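Local coordinates for putative lipoprotein (Bacteroides thetaiotaomicron, PDB 4Q1Z) that is of unknown function but is a putative lipoprotein of the DUF4876 family, built from two domains rich in beta strands, at residues I345-S350 against D376-G381; F110-Y115 against M386-A391. One frame throughout, in Å; residues are numbered along the deposited sequence.

Interaction 1: residues I345-S350 against D376-G381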
ATOM      1  N   ILE A 345     -13.342  -1.037  -3.561  1.00 47.63           N
ATOM      2  CA  ILE A 345     -12.309  -0.752  -4.549  1.00 45.94           C
ATOM      3  C   ILE A 345     -11.122  -1.709  -4.286  1.00 49.77           C
ATOM      4  O   ILE A 345     -10.814  -2.049  -3.142  1.00 48.96           O
ATOM      5  CB  ILE A 345     -11.899   0.767  -4.545  1.00 47.22           C
ATOM      6  CG1 ILE A 345     -11.395   1.236  -3.154  1.00 45.32           C
ATOM      7  CG2 ILE A 345     -13.046   1.681  -5.090  1.00 46.67           C
ATOM      8  CD1 ILE A 345     -10.557   2.447  -3.125  1.00 43.31           C
ATOM      9  N   ALA A 346     -10.501  -2.181  -5.353  1.00 46.78           N
ATOM     10  CA  ALA A 346      -9.392  -3.109  -5.244  1.00 46.51           C
ATOM     11  C   ALA A 346      -8.265  -2.686  -6.199  1.00 50.74           C
ATOM     12  O   ALA A 346      -8.527  -2.394  -7.357  1.00 51.05           O
ATOM     13  CB  ALA A 346      -9.877  -4.530  -5.547  1.00 47.95           C
ATOM     14  N   ARG A 347      -7.025  -2.624  -5.709  1.00 47.99           N
ATOM     15  CA  ARG A 347      -5.865  -2.244  -6.530  1.00 47.94           C
ATOM     16  C   ARG A 347      -5.603  -3.310  -7.590  1.00 55.27           C
ATOM     17  O   ARG A 347      -5.702  -4.511  -7.301  1.00 57.36           O
ATOM     18  CB  ARG A 347      -4.638  -2.042  -5.644  1.00 45.18           C
ATOM     19  CG  ARG A 347      -3.502  -1.279  -6.264  1.00 43.65           C
ATOM     20  CD  ARG A 347      -2.726  -0.497  -5.208  1.00 43.92           C
ATOM     21  NE  ARG A 347      -2.327   0.769  -5.806  1.00 50.89           N
ATOM     22  CZ  ARG A 347      -2.363   1.947  -5.215  1.00 60.98           C
ATOM     23  NH1 ARG A 347      -2.684   2.043  -3.938  1.00 51.36           N
ATOM     24  NH2 ARG A 347      -2.059   3.037  -5.891  1.00 64.55           N
ATOM     25  N   LYS A 348      -5.320  -2.858  -8.830  1.00 51.26           N
ATOM     26  CA  LYS A 348      -5.027  -3.706  -9.986  1.00 49.94           C
ATOM     27  C   LYS A 348      -3.655  -4.295  -9.861  1.00 52.64           C
ATOM     28  O   LYS A 348      -2.758  -3.650  -9.326  1.00 49.34           O
ATOM     29  CB  LYS A 348      -5.107  -2.903 -11.306  1.00 50.72           C
ATOM     30  CG  LYS A 348      -6.507  -2.491 -11.732  1.00 46.45           C
ATOM     31  CD  LYS A 348      -6.414  -1.592 -12.965  1.00 48.22           C
ATOM     32  CE  LYS A 348      -7.708  -0.871 -13.250  1.00 63.33           C
ATOM     33  NZ  LYS A 348      -7.513   0.165 -14.291  1.00 80.75           N
ATOM     34  N   LEU A 349      -3.483  -5.504 -10.396  1.00 52.31           N
ATOM     35  CA  LEU A 349      -2.214  -6.211 -10.448  1.00 52.79           C
ATOM     36  C   LEU A 349      -1.351  -5.630 -11.547  1.00 59.69           C
ATOM     37  O   LEU A 349      -1.878  -5.221 -12.584  1.00 60.05           O
ATOM     38  CB  LEU A 349      -2.466  -7.699 -10.732  1.00 53.64           C
ATOM     39  CG  LEU A 349      -3.082  -8.514  -9.611  1.00 58.25           C
ATOM     40  CD1 LEU A 349      -3.710  -9.776 -10.151  1.00 59.56           C
ATOM     41  CD2 LEU A 349      -2.064  -8.881  -8.606  1.00 59.66           C
ATOM     42  N   SER A 350      -0.023  -5.625 -11.352  1.00 58.02           N
ATOM     43  CA  SER A 350       0.915  -5.174 -12.379  1.00 58.43           C
ATOM     44  C   SER A 350       0.979  -6.271 -13.435  1.00 66.34           C
ATOM     45  O   SER A 350       1.375  -7.397 -13.128  1.00 68.16           O
ATOM     46  CB  SER A 350       2.289  -4.860 -11.786  1.00 60.55           C
ATOM     47  OG  SER A 350       2.390  -3.502 -11.383  1.00 70.06           O
ATOM     48  N   ASP A 376      -6.918   5.090 -12.357  1.00 50.20           N
ATOM     49  CA  ASP A 376      -6.215   4.081 -13.128  1.00 50.90           C
ATOM     50  C   ASP A 376      -5.800   2.835 -12.337  1.00 55.07           C
ATOM     51  O   ASP A 376      -5.749   1.745 -12.922  1.00 55.43           O
ATOM     52  CB  ASP A 376      -4.940   4.705 -13.750  1.00 52.62           C
ATOM     53  CG  ASP A 376      -5.101   5.958 -14.617  1.00 65.23           C
ATOM     54  OD1 ASP A 376      -6.257   6.267 -15.030  1.00 68.50           O
ATOM     55  OD2 ASP A 376      -4.065   6.607 -14.925  1.00 70.15           O
ATOM     56  N   ASP A 377      -5.446   2.986 -11.056  1.00 50.30           N
ATOM     57  CA  ASP A 377      -4.906   1.880 -10.257  1.00 49.49           C
ATOM     58  C   ASP A 377      -5.954   0.987  -9.579  1.00 51.62           C
ATOM     59  O   ASP A 377      -5.607  -0.119  -9.154  1.00 51.09           O
ATOM     60  CB  ASP A 377      -3.948   2.430  -9.177  1.00 50.61           C
ATOM     61  CG  ASP A 377      -2.783   3.261  -9.693  1.00 57.07           C
ATOM     62  OD1 ASP A 377      -2.502   3.208 -10.915  1.00 57.55           O
ATOM     63  OD2 ASP A 377      -2.182   3.995  -8.888  1.00 62.41           O
ATOM     64  N   PHE A 378      -7.212   1.439  -9.478  1.00 47.36           N
ATOM     65  CA  PHE A 378      -8.223   0.663  -8.783  1.00 46.74           C
ATOM     66  C   PHE A 378      -9.384   0.191  -9.635  1.00 53.43           C
ATOM     67  O   PHE A 378      -9.962   0.967 -10.398  1.00 54.33           O
ATOM     68  CB  PHE A 378      -8.802   1.475  -7.613  1.00 46.90           C
ATOM     69  CG  PHE A 378      -7.855   1.579  -6.443  1.00 47.23           C
ATOM     70  CD1 PHE A 378      -6.870   2.560  -6.409  1.00 48.09           C
ATOM     71  CD2 PHE A 378      -7.936   0.685  -5.384  1.00 49.51           C
ATOM     72  CE1 PHE A 378      -5.961   2.617  -5.357  1.00 49.00           C
ATOM     73  CE2 PHE A 378      -7.048   0.767  -4.310  1.00 51.77           C
ATOM     74  CZ  PHE A 378      -6.065   1.730  -4.305  1.00 49.05           C
ATOM     75  N   GLU A 379      -9.778  -1.072  -9.418  1.00 49.88           N
ATOM     76  CA  GLU A 379     -11.001  -1.637  -9.943  1.00 51.97           C
ATOM     77  C   GLU A 379     -12.098  -1.102  -9.033  1.00 57.02           C
ATOM     78  O   GLU A 379     -11.954  -1.172  -7.805  1.00 56.14           O
ATOM     79  CB  GLU A 379     -10.970  -3.185  -9.960  1.00 54.77           C
ATOM     80  CG  GLU A 379     -10.177  -3.802 -11.100  1.00 70.23           C
ATOM     81  CD  GLU A 379     -10.729  -3.577 -12.499  1.00 94.30           C
ATOM     82  OE1 GLU A 379     -11.943  -3.288 -12.632  1.00 80.36           O
ATOM     83  OE2 GLU A 379      -9.945  -3.721 -13.467  1.00 88.17           O
ATOM     84  N   ARG A 380     -13.167  -0.537  -9.623  1.00 53.62           N
ATOM     85  CA  ARG A 380     -14.270   0.084  -8.905  1.00 52.44           C
ATOM     86  C   ARG A 380     -15.513  -0.788  -8.831  1.00 58.17           C
ATOM     87  O   ARG A 380     -15.834  -1.490  -9.793  1.00 59.11           O
ATOM     88  CB  ARG A 380     -14.640   1.392  -9.590  1.00 50.97           C
ATOM     89  CG  ARG A 380     -13.566   2.448  -9.516  1.00 55.34           C
ATOM     90  CD  ARG A 380     -14.039   3.714 -10.157  1.00 57.16           C
ATOM     91  NE  ARG A 380     -14.262   3.549 -11.592  1.00 58.21           N
ATOM     92  CZ  ARG A 380     -13.334   3.747 -12.523  1.00 66.28           C
ATOM     93  NH1 ARG A 380     -12.099   4.103 -12.178  1.00 49.65           N
ATOM     94  NH2 ARG A 380     -13.635   3.597 -13.805  1.00 45.28           N
ATOM     95  N   GLY A 381     -16.217  -0.688  -7.703  1.00 54.31           N
ATOM     96  CA  GLY A 381     -17.462  -1.398  -7.438  1.00 54.70           C
ATOM     97  C   GLY A 381     -17.362  -2.908  -7.390  1.00 57.59           C
ATOM     98  O   GLY A 381     -18.271  -3.592  -7.860  1.00 59.19           O
TER
HETATM   99  O   HOH W   1     -10.608   1.314 -13.635  1.00 70.33           O

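Interaction 2: residues F110-Y115 against M386-A391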
ATOM      1  N   PHE A 110      -2.019   0.464  -0.336  1.00 45.34           N
ATOM      2  CA  PHE A 110      -3.435   0.161  -0.066  1.00 44.03           C
ATOM      3  C   PHE A 110      -3.866  -0.833  -1.126  1.00 49.00           C
ATOM      4  O   PHE A 110      -3.930  -0.473  -2.305  1.00 49.50           O
ATOM      5  CB  PHE A 110      -4.290   1.449  -0.136  1.00 44.50           C
ATOM      6  CG  PHE A 110      -4.312   2.304   1.116  1.00 45.36           C
ATOM      7  CD1 PHE A 110      -5.005   1.888   2.255  1.00 48.71           C
ATOM      8  CD2 PHE A 110      -3.706   3.557   1.133  1.00 44.55           C
ATOM      9  CE1 PHE A 110      -5.036   2.688   3.406  1.00 49.03           C
ATOM     10  CE2 PHE A 110      -3.734   4.351   2.282  1.00 46.47           C
ATOM     11  CZ  PHE A 110      -4.394   3.911   3.412  1.00 45.66           C
ATOM     12  N   LYS A 111      -4.078  -2.087  -0.749  1.00 45.27           N
ATOM     13  CA  LYS A 111      -4.435  -3.149  -1.709  1.00 45.70           C
ATOM     14  C   LYS A 111      -5.970  -3.181  -2.024  1.00 50.51           C
ATOM     15  O   LYS A 111      -6.387  -3.363  -3.174  1.00 48.07           O
ATOM     16  CB  LYS A 111      -3.963  -4.505  -1.142  1.00 46.45           C
ATOM     17  CG  LYS A 111      -4.085  -5.675  -2.089  1.00 49.76           C
ATOM     18  CD  LYS A 111      -3.546  -6.936  -1.435  1.00 52.23           C
ATOM     19  CE  LYS A 111      -4.207  -8.183  -1.948  1.00 60.93           C
ATOM     20  NZ  LYS A 111      -5.657  -8.194  -1.665  1.00 73.99           N
ATOM     21  N   GLU A 112      -6.786  -3.085  -0.970  1.00 48.41           N
ATOM     22  CA  GLU A 112      -8.235  -3.151  -1.037  1.00 47.71           C
ATOM     23  C   GLU A 112      -8.783  -2.265   0.045  1.00 50.30           C
ATOM     24  O   GLU A 112      -8.233  -2.271   1.152  1.00 48.84           O
ATOM     25  CB  GLU A 112      -8.709  -4.614  -0.863  1.00 49.79           C
ATOM     26  CG  GLU A 112     -10.223  -4.809  -0.933  1.00 55.02           C
ATOM     27  CD  GLU A 112     -10.715  -5.902  -1.868  1.00 66.42           C
ATOM     28  OE1 GLU A 112      -9.880  -6.679  -2.384  1.00 57.26           O
ATOM     29  OE2 GLU A 112     -11.944  -5.961  -2.103  1.00 58.14           O
ATOM     30  N   ILE A 113      -9.858  -1.492  -0.277  1.00 46.58           N
ATOM     31  CA  ILE A 113     -10.551  -0.582   0.645  1.00 45.88           C
ATOM     32  C   ILE A 113     -12.082  -0.721   0.480  1.00 49.48           C
ATOM     33  O   ILE A 113     -12.598  -0.679  -0.645  1.00 48.06           O
ATOM     34  CB  ILE A 113     -10.088   0.918   0.456  1.00 48.06           C
ATOM     35  CG1 ILE A 113      -8.541   1.080   0.568  1.00 47.24           C
ATOM     36  CG2 ILE A 113     -10.825   1.850   1.438  1.00 46.99           C
ATOM     37  CD1 ILE A 113      -7.953   2.462   0.140  1.00 52.10           C
ATOM     38  N   TYR A 114     -12.806  -0.871   1.612  1.00 46.26           N
ATOM     39  CA  TYR A 114     -14.267  -0.942   1.622  1.00 45.20           C
ATOM     40  C   TYR A 114     -14.767   0.084   2.627  1.00 49.13           C
ATOM     41  O   TYR A 114     -14.392   0.015   3.790  1.00 48.43           O
ATOM     42  CB  TYR A 114     -14.738  -2.365   1.903  1.00 46.66           C
ATOM     43  CG  TYR A 114     -16.221  -2.509   2.166  1.00 48.51           C
ATOM     44  CD1 TYR A 114     -17.167  -1.977   1.284  1.00 49.86           C
ATOM     45  CD2 TYR A 114     -16.684  -3.248   3.249  1.00 48.86           C
ATOM     46  CE1 TYR A 114     -18.534  -2.150   1.501  1.00 48.08           C
ATOM     47  CE2 TYR A 114     -18.042  -3.409   3.481  1.00 49.75           C
ATOM     48  CZ  TYR A 114     -18.963  -2.848   2.614  1.00 54.04           C
ATOM     49  OH  TYR A 114     -20.300  -3.017   2.861  1.00 58.88           O
ATOM     50  N   TYR A 115     -15.555   1.081   2.164  1.00 46.66           N
ATOM     51  CA  TYR A 115     -15.974   2.237   2.981  1.00 44.81           C
ATOM     52  C   TYR A 115     -17.459   2.659   2.934  1.00 46.02           C
ATOM     53  O   TYR A 115     -17.863   3.471   3.775  1.00 44.86           O
ATOM     54  CB  TYR A 115     -15.163   3.483   2.524  1.00 44.42           C
ATOM     55  CG  TYR A 115     -15.323   3.854   1.054  1.00 44.84           C
ATOM     56  CD1 TYR A 115     -16.430   4.580   0.613  1.00 45.90           C
ATOM     57  CD2 TYR A 115     -14.340   3.530   0.117  1.00 45.00           C
ATOM     58  CE1 TYR A 115     -16.605   4.885  -0.735  1.00 44.23           C
ATOM     59  CE2 TYR A 115     -14.488   3.862  -1.230  1.00 45.98           C
ATOM     60  CZ  TYR A 115     -15.620   4.553  -1.650  1.00 51.30           C
ATOM     61  OH  TYR A 115     -15.794   4.906  -2.969  1.00 45.25           O
HETATM   62  N   MSE A 386     -11.487 -10.009   1.655  1.00 52.93           N
HETATM   63  CA  MSE A 386     -10.323  -9.876   2.537  1.00 51.05           C
HETATM   64  C   MSE A 386      -9.246 -10.886   2.124  1.00 59.53           C
HETATM   65  O   MSE A 386      -9.546 -12.085   2.001  1.00 61.91           O
HETATM   66  CB  MSE A 386     -10.714 -10.069   3.996  1.00 51.75           C
HETATM   67  CG  MSE A 386     -11.143  -8.779   4.662  1.00 55.06           C
HETATM   68 SE   MSE A 386     -12.100  -9.189   6.278  0.75 61.35          SE
HETATM   69  CE  MSE A 386     -10.692  -9.705   7.488  1.00 58.29           C
ATOM     70  N   ARG A 387      -7.997 -10.395   1.899  1.00 55.16           N
ATOM     71  CA  ARG A 387      -6.837 -11.185   1.481  1.00 55.30           C
ATOM     72  C   ARG A 387      -7.103 -11.806   0.078  1.00 60.06           C
ATOM     73  O   ARG A 387      -6.857 -12.990  -0.166  1.00 61.38           O
ATOM     74  CB  ARG A 387      -6.454 -12.246   2.546  1.00 56.84           C
ATOM     75  CG  ARG A 387      -5.948 -11.635   3.856  1.00 64.01           C
ATOM     76  CD  ARG A 387      -5.726 -12.668   4.939  1.00 64.48           C
ATOM     77  NE  ARG A 387      -5.652 -12.031   6.253  1.00 67.38           N
ATOM     78  CZ  ARG A 387      -6.622 -12.044   7.160  1.00 67.51           C
ATOM     79  NH1 ARG A 387      -7.738 -12.724   6.937  1.00 48.39           N
ATOM     80  NH2 ARG A 387      -6.468 -11.409   8.315  1.00 48.47           N
ATOM     81  N   ARG A 388      -7.603 -10.971  -0.849  1.00 55.63           N
ATOM     82  CA  ARG A 388      -7.877 -11.360  -2.232  1.00 56.05           C
ATOM     83  C   ARG A 388      -6.554 -11.723  -2.923  1.00 60.49           C
ATOM     84  O   ARG A 388      -5.508 -11.189  -2.542  1.00 60.03           O
ATOM     85  CB  ARG A 388      -8.599 -10.213  -2.980  1.00 54.49           C
ATOM     86  CG  ARG A 388      -9.208 -10.616  -4.327  1.00 55.82           C
ATOM     87  CD  ARG A 388      -9.539  -9.432  -5.208  1.00 47.74           C
ATOM     88  NE  ARG A 388     -10.519  -8.543  -4.585  1.00 55.80           N
ATOM     89  CZ  ARG A 388     -11.836  -8.639  -4.733  1.00 68.68           C
ATOM     90  NH1 ARG A 388     -12.361  -9.598  -5.491  1.00 62.61           N
ATOM     91  NH2 ARG A 388     -12.640  -7.777  -4.131  1.00 46.03           N
ATOM     92  N   ASN A 389      -6.609 -12.641  -3.922  1.00 57.83           N
ATOM     93  CA  ASN A 389      -5.471 -13.150  -4.710  1.00 57.64           C
ATOM     94  C   ASN A 389      -4.371 -13.713  -3.811  1.00 62.59           C
ATOM     95  O   ASN A 389      -3.191 -13.420  -4.028  1.00 63.53           O
ATOM     96  CB  ASN A 389      -4.866 -12.084  -5.658  1.00 51.93           C
ATOM     97  CG  ASN A 389      -5.837 -11.210  -6.383  1.00 66.49           C
ATOM     98  OD1 ASN A 389      -6.849 -11.664  -6.922  1.00 56.07           O
ATOM     99  ND2 ASN A 389      -5.510  -9.929  -6.459  1.00 63.86           N
ATOM    100  N   GLY A 390      -4.775 -14.487  -2.805  1.00 57.87           N
ATOM    101  CA  GLY A 390      -3.882 -15.158  -1.876  1.00 57.14           C
ATOM    102  C   GLY A 390      -2.915 -14.304  -1.085  1.00 60.21           C
ATOM    103  O   GLY A 390      -1.776 -14.715  -0.879  1.00 61.24           O
ATOM    104  N   ALA A 391      -3.340 -13.130  -0.618  1.00 55.22           N
ATOM    105  CA  ALA A 391      -2.492 -12.331   0.267  1.00 53.88           C
ATOM    106  C   ALA A 391      -2.367 -13.102   1.603  1.00 61.42           C
ATOM    107  O   ALA A 391      -3.346 -13.710   2.056  1.00 63.16           O
ATOM    108  CB  ALA A 391      -3.097 -10.956   0.465  1.00 53.01           C
TER
HETATM  109  O   HOH W   2      -8.064  -8.008  -0.590  1.00 49.94           O

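Interaction 1: residues I345-S350 against D376-G381
Ala346 and Glu379 form the antiparallel hydrogen-bonded pair that zips the edge strand 378-382 onto strand 344-347. Ala346 N donates to Glu379 O at 3.0 Å, and Glu379 N returns a bond to Ala346 O at 2.7 Å. The non-hydrogen-bonded pairs Ile345 with Arg380 and Arg347 with Phe378 flank it, their side chains on the opposite face of the sheet from those of Ala346 and Glu379. One residue further, where the short helix 374-377 ends, Lys348 N extends the pairing to Asp377 O in a nearly straight bond (2.8 Å, 170° at the hydrogen).

The polar side-chain contacts gather at the helix end. Arg347 and Asp377 run side by side in the same direction, and NH2 of Arg347 meets the anti side of Asp377 OD2 at 3.1 Å, with the two planes turned 43° apart. Asp370 gives NH2 a second salt bridge, Asp309 pairs with NH1, and Thr371 and Gln369 bond the other oxygen of Asp377. Lys348, extended beyond CG, donates a hydrogen bond from NZ to Asp376 O at 2.7 Å, approaching from above the carbonyl plane; its CE passes Glu379 OE2 at 3.6 Å.

The Phe378 ring fills the face between Ile345 and Arg347. Its CE1 sits over the centre of the Arg347 guanidinium, whose plane is inclined 57° to the ring, while CD2 touches Ile345 CD1 at 3.9 Å. Val311 of strand 307-312 packs against both Ile345 and Phe378.

The contact thus joins routine strand pairing to a cluster of charges around the buried pair Arg347 and Asp377. With carboxylates around it and CE1 and CZ of the inclined Phe378 ring over one face, the Arg347 guanidinium is held from several directions, and its positive charge would probably ease the repulsion between the neighbouring acids Asp377 and Asp370.

Interaction 2: residues F110-Y115 against M386-A391
Arg388 grips Glu112 side-on, with NE reaching OE1 at 3.0 Å and NH2 reaching OE2 at 2.8 Å. Both oxygens use their syn lone pairs, and the carboxylate and guanidinium lie only 4° from coplanar, a bidentate salt bridge with bonds close to straight. Val383 O takes a further bond from NH2, and Val385 N donates to Glu112 OE2. An alanine in place of Arg388 would probably leave the Glu112 carboxylate without its charged mate, held less firmly by Val385 N and a water, and Val383 O without the bond from NH2.

Beside this pair, Lys111 NZ donates to Arg388 O at 3.1 Å. A bend at the last torsion (chi4 -62°) carries NZ there, and Glu133 supplies its salt-bridge partner. Water links Glu112 OE1 to Arg388 N, lying 3.0 Å from the latter.

Packing is slight: CE of Lys111 rests on Ala391 CB at 3.8 Å. Lys111 and Glu112 both face Glu133 in a classic beta bulge, which accounts for two successive side chains pointing toward the same loop. That loop, 386-391, follows strand 378-382 and passes over strand 108-114, with strand 131-136 alongside and Ser195 of strand 195-199 touching both Lys111 and Ala391.

In the fold
The two contacts share one mixed sheet, in which strand 344-347 lies between strands 108-114 and 378-382; their centres are about 10 Å apart. Backbone pairing joins them, Arg347 N approaching Lys111 O at 2.7 Å and Ile345 N approaching Ile113 O at 3.0 Å, both probable hydrogen bonds. Arg347 also ties them through its side chain, since NH1 bonds to Phe110 O. Along the chain interaction 1 is nested inside the loop that interaction 2 closes. Bound diethylene glycol, probably from the crystallisation liquor, lies close to the side chain of Ala346 in interaction 1 and to that of Arg388 in interaction 2; it does not establish a natural ligand site.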